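Xylanase and alpha-amylase inhibitor protein (Scadoxus multiflorus, PDB 3MU7) inhibits both xylanase and alpha-amylase, probably through surfaces of a TIM-barrel scaffold related to the glycosyl hydrolase family 18 enzymes. Local coordinates at residues G33-F38 / V94-N99. Sequence-based numbering, arbitrary orientation.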
ATOM      1  N   GLY A  33       1.067   7.516  -1.866  1.00  5.90           N
ATOM      2  CA  GLY A  33       0.265   7.321  -3.074  1.00  6.27           C
ATOM      3  C   GLY A  33       0.026   8.646  -3.771  1.00  6.10           C
ATOM      4  O   GLY A  33      -0.246   9.635  -3.096  1.00  6.87           O
ATOM      5  N   PHE A  34       0.113   8.719  -5.105  1.00  6.14           N
ATOM      6  CA  PHE A  34       0.317   7.598  -6.035  1.00  6.67           C
ATOM      7  C   PHE A  34       1.081   8.055  -7.262  1.00  6.89           C
ATOM      8  O   PHE A  34       0.965   9.217  -7.690  1.00  7.57           O
ATOM      9  CB  PHE A  34      -1.031   7.057  -6.541  1.00  7.07           C
ATOM     10  CG  PHE A  34      -1.852   6.418  -5.473  1.00  6.99           C
ATOM     11  CD1 PHE A  34      -1.641   5.090  -5.123  1.00  7.38           C
ATOM     12  CD2 PHE A  34      -2.802   7.158  -4.779  1.00  7.73           C
ATOM     13  CE1 PHE A  34      -2.374   4.504  -4.101  1.00  7.06           C
ATOM     14  CE2 PHE A  34      -3.532   6.587  -3.751  1.00  7.76           C
ATOM     15  CZ  PHE A  34      -3.318   5.258  -3.408  1.00  7.84           C
ATOM     16  N   LEU A  35       1.841   7.141  -7.857  1.00  6.56           N
ATOM     17  CA  LEU A  35       2.252   7.306  -9.248  1.00  7.15           C
ATOM     18  C   LEU A  35       1.061   6.807 -10.059  1.00  7.58           C
ATOM     19  O   LEU A  35       0.925   5.602 -10.317  1.00  7.94           O
ATOM     20  CB  LEU A  35       3.515   6.505  -9.557  1.00  7.08           C
ATOM     21  CG  LEU A  35       4.143   6.837 -10.916  1.00  7.69           C
ATOM     22  CD1 LEU A  35       5.011   8.083 -10.818  1.00  8.70           C
ATOM     23  CD2 LEU A  35       4.956   5.672 -11.459  1.00  9.00           C
ATOM     24  N   ASN A  36       0.176   7.734 -10.412  1.00  8.28           N
ATOM     25  CA  ASN A  36      -1.112   7.382 -10.998  1.00  9.36           C
ATOM     26  C   ASN A  36      -1.183   7.542 -12.512  1.00  9.21           C
ATOM     27  O   ASN A  36      -2.248   7.348 -13.106  1.00  9.32           O
ATOM     28  CB  ASN A  36      -2.225   8.202 -10.342  1.00 10.58           C
ATOM     29  CG  ASN A  36      -2.269   9.622 -10.852  1.00 11.42           C
ATOM     30  OD1 ASN A  36      -1.248  10.190 -11.246  1.00 12.64           O
ATOM     31  ND2 ASN A  36      -3.466  10.206 -10.866  1.00 14.48           N
ATOM     32  N   THR A  37      -0.053   7.894 -13.117  1.00  9.52           N
ATOM     33  CA  THR A  37       0.026   8.129 -14.550  1.00 10.06           C
ATOM     34  C   THR A  37       1.238   7.398 -15.093  1.00  9.87           C
ATOM     35  O   THR A  37       2.365   7.657 -14.673  1.00 10.25           O
ATOM     36  CB  THR A  37       0.163   9.633 -14.844  1.00 10.52           C
ATOM     37  OG1 THR A  37      -0.920  10.333 -14.227  1.00 11.71           O
ATOM     38  CG2 THR A  37       0.146   9.902 -16.342  1.00 11.56           C
ATOM     39  N   PHE A  38       0.983   6.464 -16.003  1.00 10.11           N
ATOM     40  CA  PHE A  38       2.023   5.749 -16.732  1.00 10.25           C
ATOM     41  C   PHE A  38       1.391   4.895 -17.812  1.00 10.99           C
ATOM     42  O   PHE A  38       0.190   4.663 -17.795  1.00 10.63           O
ATOM     43  CB  PHE A  38       2.903   4.879 -15.809  1.00 10.26           C
ATOM     44  CG  PHE A  38       2.140   3.897 -14.950  1.00  9.07           C
ATOM     45  CD1 PHE A  38       1.676   2.688 -15.470  1.00  8.73           C
ATOM     46  CD2 PHE A  38       1.918   4.170 -13.609  1.00  8.89           C
ATOM     47  CE1 PHE A  38       0.989   1.774 -14.660  1.00  9.01           C
ATOM     48  CE2 PHE A  38       1.240   3.261 -12.795  1.00  9.09           C
ATOM     49  CZ  PHE A  38       0.776   2.064 -13.320  1.00  9.04           C
ATOM     50  N   VAL A  94      12.236   0.053 -14.908  1.00  7.79           N
ATOM     51  CA  VAL A  94      13.507   0.780 -14.930  1.00  8.34           C
ATOM     52  C   VAL A  94      13.355   2.163 -14.297  1.00  7.89           C
ATOM     53  O   VAL A  94      14.194   2.585 -13.498  1.00  8.17           O
ATOM     54  CB  VAL A  94      14.074   0.869 -16.364  1.00  8.67           C
ATOM     55  CG1 VAL A  94      15.264   1.826 -16.448  1.00 10.51           C
ATOM     56  CG2 VAL A  94      14.479  -0.520 -16.849  1.00  9.88           C
ATOM     57  N   TYR A  95      12.271   2.851 -14.637  1.00  7.68           N
ATOM     58  CA  TYR A  95      11.999   4.169 -14.066  1.00  8.02           C
ATOM     59  C   TYR A  95      11.930   4.110 -12.539  1.00  7.78           C
ATOM     60  O   TYR A  95      12.553   4.923 -11.852  1.00  8.20           O
ATOM     61  CB  TYR A  95      10.694   4.714 -14.646  1.00  8.39           C
ATOM     62  CG  TYR A  95      10.158   5.950 -13.962  1.00  8.87           C
ATOM     63  CD1 TYR A  95      10.663   7.220 -14.268  1.00  9.89           C
ATOM     64  CD2 TYR A  95       9.140   5.859 -13.011  1.00  9.15           C
ATOM     65  CE1 TYR A  95      10.168   8.361 -13.631  1.00 10.56           C
ATOM     66  CE2 TYR A  95       8.644   6.992 -12.387  1.00 10.21           C
ATOM     67  CZ  TYR A  95       9.161   8.228 -12.698  1.00 10.30           C
ATOM     68  OH  TYR A  95       8.653   9.333 -12.063  1.00 12.35           O
ATOM     69  N   LEU A  96      11.173   3.148 -12.012  1.00  7.70           N
ATOM     70  CA  LEU A  96      11.040   2.997 -10.568  1.00  7.53           C
ATOM     71  C   LEU A  96      12.366   2.657  -9.915  1.00  7.75           C
ATOM     72  O   LEU A  96      12.720   3.212  -8.877  1.00  7.83           O
ATOM     73  CB  LEU A  96      10.009   1.928 -10.229  1.00  7.62           C
ATOM     74  CG  LEU A  96       8.564   2.258 -10.596  1.00  7.43           C
ATOM     75  CD1 LEU A  96       7.703   1.010 -10.411  1.00  7.83           C
ATOM     76  CD2 LEU A  96       8.011   3.443  -9.790  1.00  8.68           C
ATOM     77  N   HIS A  97      13.098   1.749 -10.535  1.00  8.07           N
ATOM     78  CA  HIS A  97      14.378   1.314  -9.992  1.00  8.96           C
ATOM     79  C   HIS A  97      15.405   2.425  -9.928  1.00  8.90           C
ATOM     80  O   HIS A  97      15.994   2.642  -8.882  1.00  8.85           O
ATOM     81  CB  HIS A  97      14.901   0.144 -10.822  1.00  9.81           C
ATOM     82  CG  HIS A  97      16.020  -0.596 -10.172  1.00 11.51           C
ATOM     83  ND1 HIS A  97      17.129  -0.962 -10.874  1.00 13.49           N
ATOM     84  CD2 HIS A  97      16.165  -1.096  -8.931  1.00 13.09           C
ATOM     85  CE1 HIS A  97      17.931  -1.626 -10.078  1.00 13.33           C
ATOM     86  NE2 HIS A  97      17.399  -1.687  -8.886  1.00 13.68           N
ATOM     87  N   LYS A  98      15.575   3.103 -11.040  1.00  9.42           N
ATOM     88  CA  LYS A  98      16.586   4.153 -11.125  1.00 10.40           C
ATOM     89  C   LYS A  98      16.254   5.356 -10.253  1.00 10.37           C
ATOM     90  O   LYS A  98      17.144   5.959  -9.656  1.00 11.48           O
ATOM     91  CB  LYS A  98      16.764   4.614 -12.572  1.00 11.25           C
ATOM     92  CG  LYS A  98      17.472   3.609 -13.464  1.00 13.64           C
ATOM     93  CD  LYS A  98      17.766   4.218 -14.825  1.00 17.34           C
ATOM     94  CE  LYS A  98      18.634   3.304 -15.676  1.00 19.66           C
ATOM     95  NZ  LYS A  98      19.031   3.952 -16.958  1.00 21.96           N
ATOM     96  N   ASN A  99      14.977   5.711 -10.177  1.00  9.48           N
ATOM     97  CA  ASN A  99      14.590   6.960  -9.526  1.00  9.76           C
ATOM     98  C   ASN A  99      14.227   6.867  -8.056  1.00  9.33           C
ATOM     99  O   ASN A  99      14.336   7.867  -7.339  1.00 10.07           O
ATOM    100  CB  ASN A  99      13.472   7.636 -10.300  1.00 10.13           C
ATOM    101  CG  ASN A  99      13.971   8.278 -11.560  1.00 11.08           C
ATOM    102  OD1 ASN A  99      14.669   9.290 -11.508  1.00 13.22           O
ATOM    103  ND2 ASN A  99      13.634   7.694 -12.706  1.00 13.07           N
TER
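L35, on barrel strand 29-37, packs against Y95 and L96 of helix 86-101, a strand-to-outer-helix contact of the glycosyl hydrolase family 18 TIM barrel. Both methyls of the leucine take part. CD2 does double duty, lying 4.0 Å from CE2 of Y95 and 4.1 Å from CD2 of L96, while CD1 sits 4.0 Å from the phenolic OH of Y95. The two methyls meet the ring obliquely at CE2 and the hydroxyl. No hydrogen bond spans the two segments; the join is apolar and small, burying 102 Å² in all, with the CA atoms of L35 and L96 9.9 Å apart. Y95 carries CG anti to its own N (chi1 169°), which sends the ring from the helix toward the strand. L96, turned with CG opposite the carbonyl carbon (chi1 -67°), brings only CD2 to L35 and also packs on L72 and I74 of the neighbouring strand 69-76. L92, one turn earlier in the helix, and L46 of strand 45-46 touch L35 as well. With an alanine at L35, both methyls would be gone, and the Y95 ring and CD2 of L96 would probably face a gap between helix and strand. The strand is fixed by backbone hydrogen bonds that join L35 with S73 and G75, and T37 with A45, where N36 and T37 form a classic beta bulge. On the helix, N99 OD1 accepts from the backbone N of R111, and its ND2 reaches back to the carbonyl of Y95 (ND2 to O, 3.1 Å). That oxygen also accepts from N99 N at 3.0 Å, so one residue supplies both donors to Y95 O.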